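PDB 3IBT: 1H-3-hydroxy-4-oxoquinoline 2,4-dioxygenase from Pseudomonas putida, which catalyses the cofactor-independent, ring-cleaving dioxygenation of 3-hydroxy-1H-quinolin-4-one to N-formylanthranilate and carbon monoxide in oxoquinoline degradation. Local coordinates for residues 72-77 with 101-106. Numbering follows the deposited sequence.
Sequences TLAQDL and NIDVCE
Ala74 and Val104 mark where helix segments 72-77 and 101-106 come nearest, their CA atoms 6.3 Å apart. The short axes pass at 9.2 Å and cross steeply, at -63°. The methyl of Ala74 is directed at the second helix and meets two neighbouring residues there, Asp103 and Val104. Val104 CG2 lies 4.4 Å from Ala74 CB, and the same methyl is 4.5 Å from Leu77 CD1 one turn further along, so one valine methyl lies loosely against both Ala74 and Leu77. Asp103 CG is anti to the backbone N (chi1 -154°), which carries the carboxylate toward the first helix and sets OD2 3.4 Å from Ala74 CB. That is a van der Waals contact, and no hydrogen bond links the two segments; the other carboxylate oxygen, OD1, has a weak, long ion pair with Arg198. The seam is therefore thin, 146 Å² in all, yet buried. Beneath it Leu77 and Val104 both rest on Met91 of strand 89-94, and Leu77 also reaches Phe25 and Leu27 of strand 23-27, so the apolar side of the contact runs on into the sheet. Helix 70-83 connects strand 49-53 to 89-94, and helix 97-107 connects 89-94 to 115-119. These are successive β-α-β crossovers, whose helices lie side by side in one helical layer of the α/β-hydrolase fold, the second helix following the strand whose end supplies Thr94, a substrate-binding residue by similarity.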
ATOM      1  N   THR A  72     -13.001  -4.672  -5.452  1.00 74.36           N
ATOM      2  CA  THR A  72     -13.252  -5.965  -4.809  1.00 73.89           C
ATOM      3  C   THR A  72     -12.177  -6.258  -3.750  1.00 73.64           C
ATOM      4  O   THR A  72     -12.474  -6.991  -2.802  1.00 73.00           O
ATOM      5  CB  THR A  72     -13.402  -7.151  -5.802  1.00 73.81           C
ATOM      6  OG1 THR A  72     -12.105  -7.664  -6.161  1.00 73.58           O
ATOM      7  CG2 THR A  72     -14.151  -6.725  -7.066  1.00 74.44           C
ATOM      8  N   LEU A  73     -10.957  -5.674  -3.878  1.00 73.06           N
ATOM      9  CA  LEU A  73      -9.899  -5.929  -2.871  1.00 72.06           C
ATOM     10  C   LEU A  73     -10.315  -5.333  -1.553  1.00 72.60           C
ATOM     11  O   LEU A  73     -10.176  -5.973  -0.510  1.00 72.77           O
ATOM     12  CB  LEU A  73      -8.538  -5.411  -3.284  1.00 71.17           C
ATOM     13  CG  LEU A  73      -7.807  -6.250  -4.321  1.00 69.35           C
ATOM     14  CD1 LEU A  73      -6.445  -5.617  -4.639  1.00 67.54           C
ATOM     15  CD2 LEU A  73      -7.615  -7.621  -3.843  1.00 65.60           C
ATOM     16  N   ALA A  74     -10.839  -4.111  -1.627  1.00 73.31           N
ATOM     17  CA  ALA A  74     -11.646  -3.485  -0.573  1.00 74.15           C
ATOM     18  C   ALA A  74     -12.682  -4.429   0.026  1.00 75.13           C
ATOM     19  O   ALA A  74     -12.809  -4.562   1.257  1.00 75.80           O
ATOM     20  CB  ALA A  74     -12.383  -2.314  -1.146  1.00 74.07           C
ATOM     21  N   GLN A  75     -13.458  -5.051  -0.849  1.00 75.32           N
ATOM     22  CA  GLN A  75     -14.504  -5.922  -0.410  1.00 75.98           C
ATOM     23  C   GLN A  75     -13.939  -7.108   0.393  1.00 75.65           C
ATOM     24  O   GLN A  75     -14.468  -7.464   1.450  1.00 75.61           O
ATOM     25  CB  GLN A  75     -15.303  -6.385  -1.622  1.00 76.94           C
ATOM     26  CG  GLN A  75     -16.188  -5.294  -2.176  1.00 78.34           C
ATOM     27  CD  GLN A  75     -17.304  -4.972  -1.210  1.00 79.66           C
ATOM     28  OE1 GLN A  75     -18.290  -5.821  -1.064  1.00 79.11           O
ATOM     29  NE2 GLN A  75     -17.150  -3.758  -0.504  1.00 77.45           N
ATOM     30  N   ASP A  76     -12.866  -7.698  -0.136  1.00 74.95           N
ATOM     31  CA  ASP A  76     -12.024  -8.648   0.584  1.00 74.03           C
ATOM     32  C   ASP A  76     -11.806  -8.222   2.047  1.00 73.47           C
ATOM     33  O   ASP A  76     -12.261  -8.893   2.991  1.00 73.78           O
ATOM     34  CB  ASP A  76     -10.660  -8.777  -0.131  1.00 73.96           C
ATOM     35  CG  ASP A  76     -10.776  -9.404  -1.513  1.00 72.35           C
ATOM     36  OD1 ASP A  76     -12.103  -9.922  -1.789  1.00 71.05           O
ATOM     37  OD2 ASP A  76      -9.597  -9.473  -2.243  1.00 69.70           O
ATOM     38  N   LEU A  77     -11.122  -7.102   2.218  1.00 72.10           N
ATOM     39  CA  LEU A  77     -10.776  -6.632   3.528  1.00 71.38           C
ATOM     40  C   LEU A  77     -11.998  -6.365   4.419  1.00 70.85           C
ATOM     41  O   LEU A  77     -11.901  -6.497   5.642  1.00 70.54           O
ATOM     42  CB  LEU A  77      -9.921  -5.366   3.409  1.00 71.30           C
ATOM     43  CG  LEU A  77      -8.766  -5.137   4.383  1.00 70.75           C
ATOM     44  CD1 LEU A  77      -8.433  -3.690   4.267  1.00 73.39           C
ATOM     45  CD2 LEU A  77      -9.067  -5.465   5.840  1.00 70.39           C
ATOM     46  N   ASN A 101      -7.132   1.247   0.808  1.00 68.46           N
ATOM     47  CA  ASN A 101      -7.200   1.946   2.081  1.00 69.57           C
ATOM     48  C   ASN A 101      -8.271   3.061   2.104  1.00 70.34           C
ATOM     49  O   ASN A 101      -9.202   3.033   2.935  1.00 70.91           O
ATOM     50  CB  ASN A 101      -5.815   2.522   2.380  1.00 69.47           C
ATOM     51  CG  ASN A 101      -5.687   3.058   3.785  1.00 71.16           C
ATOM     52  OD1 ASN A 101      -6.688   3.349   4.459  1.00 73.37           O
ATOM     53  ND2 ASN A 101      -4.439   3.209   4.245  1.00 69.81           N
ATOM     54  N   ILE A 102      -8.159   4.018   1.179  1.00 70.02           N
ATOM     55  CA  ILE A 102      -9.098   5.119   1.149  1.00 69.85           C
ATOM     56  C   ILE A 102     -10.520   4.677   0.835  1.00 70.49           C
ATOM     57  O   ILE A 102     -11.490   5.258   1.330  1.00 70.49           O
ATOM     58  CB  ILE A 102      -8.613   6.227   0.217  1.00 69.45           C
ATOM     59  CG1 ILE A 102      -7.292   6.731   0.755  1.00 69.63           C
ATOM     60  CG2 ILE A 102      -9.562   7.410   0.197  1.00 67.91           C
ATOM     61  CD1 ILE A 102      -7.374   7.224   2.165  1.00 68.27           C
ATOM     62  N   ASP A 103     -10.653   3.632   0.031  1.00 71.34           N
ATOM     63  CA  ASP A 103     -11.980   3.098  -0.267  1.00 72.38           C
ATOM     64  C   ASP A 103     -12.669   2.661   1.030  1.00 72.58           C
ATOM     65  O   ASP A 103     -13.874   2.871   1.230  1.00 72.27           O
ATOM     66  CB  ASP A 103     -11.904   1.920  -1.240  1.00 72.55           C
ATOM     67  CG  ASP A 103     -13.199   1.747  -2.050  1.00 75.49           C
ATOM     68  OD1 ASP A 103     -13.730   2.771  -2.545  1.00 80.86           O
ATOM     69  OD2 ASP A 103     -13.697   0.605  -2.215  1.00 75.96           O
ATOM     70  N   VAL A 104     -11.885   2.074   1.925  1.00 72.94           N
ATOM     71  CA  VAL A 104     -12.456   1.515   3.129  1.00 72.79           C
ATOM     72  C   VAL A 104     -12.780   2.657   4.066  1.00 73.28           C
ATOM     73  O   VAL A 104     -13.838   2.660   4.677  1.00 73.37           O
ATOM     74  CB  VAL A 104     -11.546   0.468   3.742  1.00 72.55           C
ATOM     75  CG1 VAL A 104     -11.995   0.128   5.127  1.00 71.55           C
ATOM     76  CG2 VAL A 104     -11.530  -0.758   2.866  1.00 70.65           C
ATOM     77  N   CYS A 105     -11.904   3.654   4.129  1.00 73.57           N
ATOM     78  CA  CYS A 105     -12.204   4.841   4.920  1.00 74.15           C
ATOM     79  C   CYS A 105     -13.489   5.473   4.448  1.00 74.72           C
ATOM     80  O   CYS A 105     -14.188   6.114   5.228  1.00 74.81           O
ATOM     81  CB  CYS A 105     -11.089   5.862   4.832  1.00 73.95           C
ATOM     82  SG  CYS A 105      -9.654   5.492   5.864  1.00 74.79           S
ATOM     83  N   GLU A 106     -13.793   5.284   3.164  1.00 75.31           N
ATOM     84  CA  GLU A 106     -15.002   5.846   2.569  1.00 75.90           C
ATOM     85  C   GLU A 106     -16.201   4.920   2.739  1.00 75.49           C
ATOM     86  O   GLU A 106     -17.328   5.406   2.866  1.00 75.71           O
ATOM     87  CB  GLU A 106     -14.804   6.170   1.082  1.00 76.04           C
ATOM     88  CG  GLU A 106     -15.864   7.139   0.477  1.00 77.16           C
ATOM     89  CD  GLU A 106     -15.934   7.115  -1.066  1.00 77.39           C
ATOM     90  OE1 GLU A 106     -14.956   6.664  -1.702  1.00 79.59           O
ATOM     91  OE2 GLU A 106     -16.958   7.557  -1.654  1.00 78.27           O
TER